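Side-chain contacts in DegT/DnrJ/EryC1/StrS aminotransferase (Brucella abortus 2308, PDB 4QGR), which binds pyridoxal 5'-phosphate and probably catalyses transamination: residues 52-57 against 255-260; 188-193 against 215-220; 18-23 against 261-266. All coordinates share one frame; numbering follows the deposited sequence.

Contacts 1 and 3 share helix 247-278, and their centres lie 13 Å apart. They also touch: Y54 OH is 2.8 Å from E261 OE1, a probable hydrogen bond, and I259 CD1 packs 3.9 Å from R20 CD. Neighbouring turns of 247-278 meet helix 42-55 and R20 at the end of helix 14-20. Contact 2 stands apart at the central sheet, its centre 18 Å from that of contact 1. None touches the cofactor; contacts 1 and 2 are apolar packing and contact 3 is a salt bridge. The side chains of L260 and E263 lie about 9 and 10 Å from that of K199, which binds the cofactor and is the predicted site of its covalent attachment, not attached here. The side chain of V190 is about 13 Å from a bound pyridoxal 5'-phosphate.

Contact 1. Residues 52-57 against 255-260; sequences GEYLGV and EKLAIL
First torsions near 180° in Y54 (-179°), L257 (176°) and L260 (179°) set each CG anti to the backbone N and direct the ring and the leucine branches toward each other. The tyrosine ring extends from the last turn of helix 42-55 toward helix 247-278, where two leucines one helical turn or so apart receive it.

They do so differently. L257 offers CD1, the methyl folded back nearer its own CA, which lies over one face of the ring with Y54 CG 4.2 Å from L257 CD1. L260 uses the methyl that extends its chain outward: L260 CD2 comes to 3.7 Å from Y54 CE2, and the two side chains cross at about a right angle. The branch carbon L260 CG also sits 4.0 Å from Y54 OH.

Just beyond the tyrosine the helix ends in a Schellman motif. G56 is the C-prime residue with positive phi, V57 N bonds to G52 O at 3.0 Å, and a weak bond runs from G56 N to E53 O. M183 of strand 182-183 also touches Y54.

The pairing illustrates how an amphipathic side chain divides its work. Its ring carbons bury against leucine methyls without any hydrogen bond between the two segments, while the hydroxyl, lying beside L260, bonds E261 OE1. Dispersion and burial thus supply the packing, and one polar bond probably restrains the ring's position.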
loop_
_atom_site.group_PDB
_atom_site.type_symbol
_atom_site.label_atom_id
_atom_site.label_comp_id
_atom_site.label_asym_id
_atom_site.label_seq_id
_atom_site.Cartn_x
_atom_site.Cartn_y
_atom_site.Cartn_z
ATOM N N GLY A 52 0.338 -15.160 14.992
ATOM C CA GLY A 52 1.352 -16.229 14.844
ATOM C C GLY A 52 1.004 -17.483 15.666
ATOM O O GLY A 52 1.071 -18.602 15.165
ATOM N N GLU A 53 0.603 -17.305 16.919
ATOM C CA GLU A 53 0.237 -18.463 17.752
ATOM C C GLU A 53 -1.008 -19.142 17.293
ATOM O O GLU A 53 -1.088 -20.348 17.315
ATOM C CB GLU A 53 0.104 -18.040 19.222
ATOM C CG GLU A 53 1.473 -17.601 19.704
ATOM C CD GLU A 53 1.750 -17.871 21.164
ATOM O OE1 GLU A 53 1.085 -18.765 21.763
ATOM O OE2 GLU A 53 2.649 -17.185 21.677
ATOM N N TYR A 54 -1.963 -18.359 16.805
ATOM C CA TYR A 54 -3.204 -18.888 16.256
ATOM C C TYR A 54 -2.913 -19.794 15.052
ATOM O O TYR A 54 -3.498 -20.883 14.904
ATOM C CB TYR A 54 -4.152 -17.731 15.829
ATOM C CG TYR A 54 -5.461 -18.224 15.287
ATOM C CD1 TYR A 54 -6.406 -18.863 16.126
ATOM C CD2 TYR A 54 -5.781 -18.098 13.945
ATOM C CE1 TYR A 54 -7.607 -19.339 15.609
ATOM C CE2 TYR A 54 -6.979 -18.553 13.445
ATOM C CZ TYR A 54 -7.870 -19.194 14.274
ATOM O OH TYR A 54 -9.055 -19.659 13.767
ATOM N N LEU A 55 -2.013 -19.336 14.189
ATOM C CA LEU A 55 -1.736 -20.062 12.964
ATOM C C LEU A 55 -0.625 -21.110 13.125
ATOM O O LEU A 55 -0.365 -21.869 12.194
ATOM C CB LEU A 55 -1.294 -19.090 11.869
ATOM C CG LEU A 55 -2.284 -18.038 11.423
ATOM C CD1 LEU A 55 -1.668 -17.096 10.387
ATOM C CD2 LEU A 55 -3.553 -18.671 10.902
ATOM N N GLY A 56 0.055 -21.087 14.257
ATOM C CA GLY A 56 1.253 -21.919 14.461
ATOM C C GLY A 56 2.428 -21.618 13.577
ATOM O O GLY A 56 3.147 -22.526 13.152
ATOM N N VAL A 57 2.670 -20.352 13.282
ATOM C CA VAL A 57 3.833 -19.990 12.464
ATOM C C VAL A 57 4.708 -19.089 13.314
ATOM O O VAL A 57 4.194 -18.307 14.133
ATOM C CB VAL A 57 3.450 -19.272 11.158
ATOM C CG1 VAL A 57 2.486 -20.114 10.335
ATOM C CG2 VAL A 57 2.852 -17.925 11.442
ATOM N N GLU A 255 -9.161 -7.287 18.146
ATOM C CA GLU A 255 -10.514 -7.623 18.589
ATOM C C GLU A 255 -11.211 -8.626 17.646
ATOM O O GLU A 255 -11.873 -9.547 18.132
ATOM C CB GLU A 255 -11.335 -6.369 18.726
ATOM C CG GLU A 255 -10.811 -5.356 19.720
ATOM C CD GLU A 255 -10.698 -5.861 21.156
ATOM O OE1 GLU A 255 -11.384 -6.834 21.567
ATOM O OE2 GLU A 255 -9.882 -5.297 21.896
ATOM N N LYS A 256 -10.994 -8.509 16.334
ATOM C CA LYS A 256 -11.526 -9.499 15.400
ATOM C C LYS A 256 -10.953 -10.906 15.696
ATOM O O LYS A 256 -11.668 -11.913 15.701
ATOM C CB LYS A 256 -11.229 -9.120 13.957
ATOM C CG LYS A 256 -11.694 -7.764 13.475
ATOM C CD LYS A 256 -13.210 -7.593 13.626
ATOM C CE LYS A 256 -13.768 -6.627 12.595
ATOM N NZ LYS A 256 -13.766 -7.200 11.237
ATOM N N LEU A 257 -9.658 -10.940 15.981
ATOM C CA LEU A 257 -8.949 -12.210 16.154
ATOM C C LEU A 257 -9.499 -12.930 17.370
ATOM O O LEU A 257 -9.691 -14.163 17.348
ATOM C CB LEU A 257 -7.417 -11.999 16.221
ATOM C CG LEU A 257 -6.619 -13.276 16.506
ATOM C CD1 LEU A 257 -6.802 -14.253 15.307
ATOM C CD2 LEU A 257 -5.157 -12.918 16.724
ATOM N N ALA A 258 -9.865 -12.187 18.403
ATOM C CA ALA A 258 -10.361 -12.824 19.656
ATOM C C ALA A 258 -11.709 -13.549 19.504
ATOM O O ALA A 258 -12.071 -14.387 20.333
ATOM C CB ALA A 258 -10.446 -11.806 20.806
ATOM N N ILE A 259 -12.446 -13.244 18.451
ATOM C CA ILE A 259 -13.683 -13.952 18.143
ATOM C C ILE A 259 -13.646 -14.819 16.898
ATOM O O ILE A 259 -14.655 -15.479 16.553
ATOM C CB ILE A 259 -14.913 -12.999 18.040
ATOM C CG1 ILE A 259 -14.802 -12.038 16.864
ATOM C CG2 ILE A 259 -15.154 -12.241 19.359
ATOM C CD1 ILE A 259 -16.029 -11.193 16.672
ATOM N N LEU A 260 -12.494 -14.864 16.228
ATOM C CA LEU A 260 -12.376 -15.587 14.958
ATOM C C LEU A 260 -12.656 -17.085 15.120
ATOM O O LEU A 260 -13.390 -17.681 14.321
ATOM C CB LEU A 260 -10.979 -15.363 14.344
ATOM C CG LEU A 260 -10.676 -16.064 13.026
ATOM C CD1 LEU A 260 -11.634 -15.602 11.940
ATOM C CD2 LEU A 260 -9.239 -15.800 12.610
#

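Contact 2. Residues 188-193 against 215-220; sequences GHVGAT and AELADT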
loop_
_atom_site.group_PDB
_atom_site.type_symbol
_atom_site.label_atom_id
_atom_site.label_comp_id
_atom_site.label_asym_id
_atom_site.label_seq_id
_atom_site.Cartn_x
_atom_site.Cartn_y
_atom_site.Cartn_z
ATOM N N GLY A 188 3.514 -23.844 2.238
ATOM C CA GLY A 188 4.545 -23.279 1.364
ATOM C C GLY A 188 5.766 -22.783 2.088
ATOM O O GLY A 188 5.967 -23.057 3.293
ATOM N N HIS A 189 6.582 -22.022 1.383
ATOM C CA HIS A 189 7.731 -21.337 1.996
ATOM C C HIS A 189 7.277 -20.112 2.820
ATOM O O HIS A 189 7.921 -19.703 3.799
ATOM C CB HIS A 189 8.724 -20.914 0.901
ATOM C CG HIS A 189 9.429 -22.063 0.234
ATOM N ND1 HIS A 189 8.938 -22.692 -0.895
ATOM C CD2 HIS A 189 10.610 -22.676 0.525
ATOM C CE1 HIS A 189 9.746 -23.676 -1.242
ATOM N NE2 HIS A 189 10.783 -23.678 -0.409
ATOM N N VAL A 190 6.161 -19.536 2.390
ATOM C CA VAL A 190 5.633 -18.306 2.939
ATOM C C VAL A 190 4.147 -18.252 2.577
ATOM O O VAL A 190 3.729 -18.706 1.495
ATOM C CB VAL A 190 6.407 -17.076 2.364
ATOM C CG1 VAL A 190 6.201 -16.967 0.876
ATOM C CG2 VAL A 190 6.086 -15.768 3.041
ATOM N N GLY A 191 3.363 -17.716 3.504
ATOM C CA GLY A 191 1.954 -17.496 3.291
ATOM C C GLY A 191 1.677 -16.017 3.233
ATOM O O GLY A 191 2.398 -15.216 3.806
ATOM N N ALA A 192 0.577 -15.683 2.556
ATOM C CA ALA A 192 0.123 -14.324 2.379
ATOM C C ALA A 192 -1.373 -14.217 2.681
ATOM O O ALA A 192 -2.145 -15.098 2.291
ATOM C CB ALA A 192 0.359 -13.892 0.934
ATOM N N THR A 193 -1.798 -13.112 3.296
ATOM C CA THR A 193 -3.223 -12.860 3.415
ATOM C C THR A 193 -3.573 -11.367 3.330
ATOM O O THR A 193 -2.702 -10.484 3.320
ATOM C CB THR A 193 -3.824 -13.472 4.704
ATOM O OG1 THR A 193 -5.255 -13.560 4.621
ATOM C CG2 THR A 193 -3.477 -12.633 5.900
ATOM N N ALA A 215 13.365 -17.639 9.576
ATOM C CA ALA A 215 13.775 -16.347 10.172
ATOM C C ALA A 215 14.479 -15.404 9.180
ATOM O O ALA A 215 14.291 -14.191 9.229
ATOM C CB ALA A 215 14.663 -16.566 11.401
ATOM N N GLU A 216 15.308 -15.958 8.302
ATOM C CA GLU A 216 16.017 -15.147 7.346
ATOM C C GLU A 216 15.020 -14.521 6.366
ATOM O O GLU A 216 15.102 -13.347 6.079
ATOM C CB GLU A 216 17.049 -15.972 6.589
ATOM C CG GLU A 216 17.973 -15.124 5.726
ATOM C CD GLU A 216 19.224 -15.883 5.279
ATOM O OE1 GLU A 216 20.024 -16.323 6.144
ATOM O OE2 GLU A 216 19.410 -16.023 4.052
ATOM N N LEU A 217 14.074 -15.314 5.893
ATOM C CA LEU A 217 13.079 -14.805 4.958
ATOM C C LEU A 217 12.260 -13.711 5.642
ATOM O O LEU A 217 11.954 -12.678 5.029
ATOM C CB LEU A 217 12.172 -15.912 4.459
ATOM C CG LEU A 217 10.969 -15.471 3.620
ATOM C CD1 LEU A 217 11.412 -14.707 2.372
ATOM C CD2 LEU A 217 10.144 -16.690 3.218
ATOM N N ALA A 218 11.888 -13.931 6.898
ATOM C CA ALA A 218 11.133 -12.936 7.673
ATOM C C ALA A 218 11.923 -11.606 7.763
ATOM O O ALA A 218 11.371 -10.543 7.616
ATOM C CB ALA A 218 10.826 -13.481 9.073
ATOM N N ASP A 219 13.223 -11.680 8.016
ATOM C CA ASP A 219 14.052 -10.470 8.162
ATOM C C ASP A 219 14.073 -9.704 6.864
ATOM O O ASP A 219 14.008 -8.479 6.865
ATOM C CB ASP A 219 15.489 -10.844 8.525
ATOM C CG ASP A 219 15.651 -11.305 9.964
ATOM O OD1 ASP A 219 14.757 -11.085 10.801
ATOM O OD2 ASP A 219 16.722 -11.892 10.274
ATOM N N THR A 220 14.173 -10.428 5.766
ATOM C CA THR A 220 14.198 -9.825 4.435
ATOM C C THR A 220 12.858 -9.178 4.147
ATOM O O THR A 220 12.801 -8.098 3.580
ATOM C CB THR A 220 14.612 -10.857 3.349
ATOM O OG1 THR A 220 15.912 -11.435 3.711
ATOM C CG2 THR A 220 14.747 -10.194 2.088
#
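L217 and V190 join a helix to the central sheet of the large cofactor domain, which in this family has fold type I of the PLP-dependent enzymes, the aspartate aminotransferase fold. One strand of the mostly parallel core, here 208-212, runs against its neighbours. L217 belongs to helix 215-224, which follows that strand, and V190 opens strand 190-194 beside it.

Followed outward, the leucine shows how a single methyl can carry a helix-to-sheet contact. Its CB points toward the strand, but L217 CB is still 6.2 Å from V190 CG2. L217 CG, placed anti to the backbone N (chi1 172°), shortens the gap to 4.9 Å from V190 CG2. The chain then divides: CD1 bends back and stays clear of the strand, whereas CD2 continues away from CA and makes the touch. L217 CD2 lies 3.9 Å from V190 CB and 4.2 Å from V190 CG2, meeting the valine head-on at its CB-H, and the two side chains cross at about a right angle.

Neighbouring elements complete the setting. V190 also packs on P73, and L217 on T76, both from helix 68-76, while T212 of the antiparallel strand touches the leucine too. No hydrogen bond links the two segments. The carbonyl oxygen that the leucine methyl touches, H189 O, is hydrogen-bonded to T212 OG1 and has L217 CD2 packed 3.8 Å away.

Contact 3. Residues 18-23 against 261-266; sequences RARIEN and EDEMEA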
loop_
_atom_site.group_PDB
_atom_site.type_symbol
_atom_site.label_atom_id
_atom_site.label_comp_id
_atom_site.label_asym_id
_atom_site.label_seq_id
_atom_site.Cartn_x
_atom_site.Cartn_y
_atom_site.Cartn_z
ATOM N N ARG A 18 -19.717 -6.110 14.191
ATOM C CA ARG A 18 -19.324 -4.962 14.962
ATOM C C ARG A 18 -20.204 -4.864 16.212
ATOM O O ARG A 18 -19.707 -4.501 17.293
ATOM C CB ARG A 18 -19.387 -3.691 14.119
ATOM C CG ARG A 18 -18.850 -2.463 14.828
ATOM C CD ARG A 18 -18.809 -1.237 13.929
ATOM N NE ARG A 18 -20.113 -0.613 13.843
ATOM C CZ ARG A 18 -20.663 0.157 14.808
ATOM N NH1 ARG A 18 -20.033 0.468 15.950
ATOM N NH2 ARG A 18 -21.877 0.656 14.630
ATOM N N ALA A 19 -21.512 -5.095 16.060
ATOM C CA ALA A 19 -22.401 -5.012 17.243
ATOM C C ALA A 19 -21.909 -5.933 18.383
ATOM O O ALA A 19 -21.999 -5.570 19.595
ATOM C CB ALA A 19 -23.836 -5.331 16.873
ATOM N N ARG A 20 -21.410 -7.117 18.016
ATOM C CA ARG A 20 -21.000 -8.112 18.997
ATOM C C ARG A 20 -19.868 -7.589 19.905
ATOM O O ARG A 20 -19.781 -7.895 21.129
ATOM C CB ARG A 20 -20.558 -9.354 18.254
ATOM C CG ARG A 20 -20.125 -10.493 19.143
ATOM C CD ARG A 20 -19.531 -11.592 18.307
ATOM N NE ARG A 20 -19.066 -12.741 19.080
ATOM C CZ ARG A 20 -18.849 -13.937 18.542
ATOM N NH1 ARG A 20 -19.076 -14.118 17.263
ATOM N NH2 ARG A 20 -18.521 -14.951 19.309
ATOM N N ILE A 21 -18.997 -6.786 19.322
ATOM C CA ILE A 21 -17.804 -6.322 20.011
ATOM C C ILE A 21 -17.684 -4.805 19.865
ATOM O O ILE A 21 -16.599 -4.247 19.840
ATOM C CB ILE A 21 -16.518 -7.038 19.509
ATOM C CG1 ILE A 21 -16.429 -7.059 17.974
ATOM C CG2 ILE A 21 -16.436 -8.479 19.990
ATOM C CD1 ILE A 21 -15.041 -7.373 17.454
ATOM N N GLU A 22 -18.825 -4.134 19.835
ATOM C CA GLU A 22 -18.897 -2.710 19.557
ATOM C C GLU A 22 -18.028 -1.840 20.459
ATOM O O GLU A 22 -17.218 -0.999 20.009
ATOM C CB GLU A 22 -20.394 -2.288 19.610
ATOM C CG GLU A 22 -20.595 -0.793 19.429
ATOM C CD GLU A 22 -22.040 -0.311 19.512
ATOM O OE1 GLU A 22 -22.978 -1.110 19.435
ATOM O OE2 GLU A 22 -22.225 0.912 19.657
ATOM N N ASN A 23 -18.229 -1.987 21.760
ATOM C CA ASN A 23 -17.490 -1.173 22.698
ATOM C C ASN A 23 -16.006 -1.516 22.789
ATOM O O ASN A 23 -15.196 -0.628 22.984
ATOM C CB ASN A 23 -18.148 -1.249 24.071
ATOM C CG ASN A 23 -19.505 -0.628 24.056
ATOM O OD1 ASN A 23 -19.622 0.604 24.188
ATOM N ND2 ASN A 23 -20.549 -1.452 23.947
ATOM N N GLU A 261 -12.099 -17.712 16.139
ATOM C CA GLU A 261 -12.299 -19.152 16.281
ATOM C C GLU A 261 -13.760 -19.515 16.468
ATOM O O GLU A 261 -14.217 -20.444 15.858
ATOM C CB GLU A 261 -11.422 -19.745 17.397
ATOM C CG GLU A 261 -11.545 -21.249 17.532
ATOM C CD GLU A 261 -10.956 -22.064 16.393
ATOM O OE1 GLU A 261 -10.307 -21.513 15.488
ATOM O OE2 GLU A 261 -11.177 -23.301 16.380
ATOM N N ASP A 262 -14.508 -18.751 17.275
ATOM C CA ASP A 262 -15.943 -19.037 17.453
ATOM C C ASP A 262 -16.705 -18.799 16.120
ATOM O O ASP A 262 -17.592 -19.569 15.726
ATOM C CB ASP A 262 -16.513 -18.181 18.582
ATOM C CG ASP A 262 -17.911 -18.523 18.900
ATOM O OD1 ASP A 262 -18.127 -19.552 19.571
ATOM O OD2 ASP A 262 -18.815 -17.761 18.530
ATOM N N GLU A 263 -16.340 -17.719 15.425
ATOM C CA GLU A 263 -16.885 -17.453 14.101
ATOM C C GLU A 263 -16.617 -18.578 13.089
ATOM O O GLU A 263 -17.449 -18.829 12.225
ATOM C CB GLU A 263 -16.304 -16.161 13.539
ATOM C CG GLU A 263 -16.890 -14.921 14.189
ATOM C CD GLU A 263 -16.377 -13.631 13.594
ATOM O OE1 GLU A 263 -15.294 -13.643 12.945
ATOM O OE2 GLU A 263 -17.061 -12.591 13.720
ATOM N N MET A 264 -15.425 -19.181 13.154
ATOM C CA MET A 264 -15.109 -20.376 12.326
ATOM C C MET A 264 -16.005 -21.573 12.656
ATOM O O MET A 264 -16.476 -22.285 11.746
ATOM C CB MET A 264 -13.628 -20.751 12.438
ATOM C CG MET A 264 -12.754 -19.758 11.690
ATOM S SD MET A 264 -13.016 -19.839 9.905
ATOM C CE MET A 264 -12.955 -18.135 9.396
ATOM N N GLU A 265 -16.318 -21.757 13.934
ATOM C CA GLU A 265 -17.286 -22.803 14.282
ATOM C C GLU A 265 -18.628 -22.504 13.649
ATOM O O GLU A 265 -19.304 -23.415 13.130
ATOM C CB GLU A 265 -17.395 -22.970 15.811
ATOM C CG GLU A 265 -16.064 -23.388 16.428
ATOM C CD GLU A 265 -16.047 -23.306 17.957
ATOM O OE1 GLU A 265 -17.086 -22.966 18.568
ATOM O OE2 GLU A 265 -14.981 -23.592 18.553
ATOM N N ALA A 266 -19.041 -21.240 13.712
ATOM C CA ALA A 266 -20.307 -20.827 13.157
ATOM C C ALA A 266 -20.350 -21.024 11.652
ATOM O O ALA A 266 -21.309 -21.538 11.118
ATOM C CB ALA A 266 -20.599 -19.360 13.502
HETATM O O HOH W 1 -19.595 -16.703 15.975
#
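R20 and D262 present their flat groups almost perpendicular to each other, with guanidinium and carboxylate planes 88° apart. Their partly exposed salt bridge joins the N-terminal helix 14-20 to the long helix 247-278. The arginine comes from the end of its helix with its chain fully extended, CG anti to the backbone N and every later bond to NE drawn out in turn, which lets it span the gap. The aspartate leans toward it, and D262 OD2 lies at the guanidinium edge, close to its plane.

One salt-bridging hydrogen bond results, from R20 NH2 to D262 OD2 at 2.9 Å, with an N-H...O angle of 154°. The donor also stands 48° out of the carboxylate plane, and the pair is not the flat two-pronged kind. A water completes the link: it accepts from R20 NH1 at 2.9 Å and donates to D262 OD2, also at 2.9 Å, giving that oxygen two donors.

E263 is arranged otherwise. It runs alongside the arginine in the opposite direction, so that its methylene meets the guanidinium, R20 NH1 lying 3.9 Å from E263 CG. Its carboxylate oxygen is well out of the guanidinium plane, and R20 NH1 to E263 OE2, at 4.4 Å, is charge proximity alone. Y361 OH bridges them, hydrogen-bonded to R20 NH1 and to E263 OE2, and Q17 NE2 also bonds the latter oxygen.

Exposed D262 thus takes a direct bond and a water-relayed one from exposed R20, whereas buried E263, its polar end held by Y361 and Q17, probably adds a favourable field.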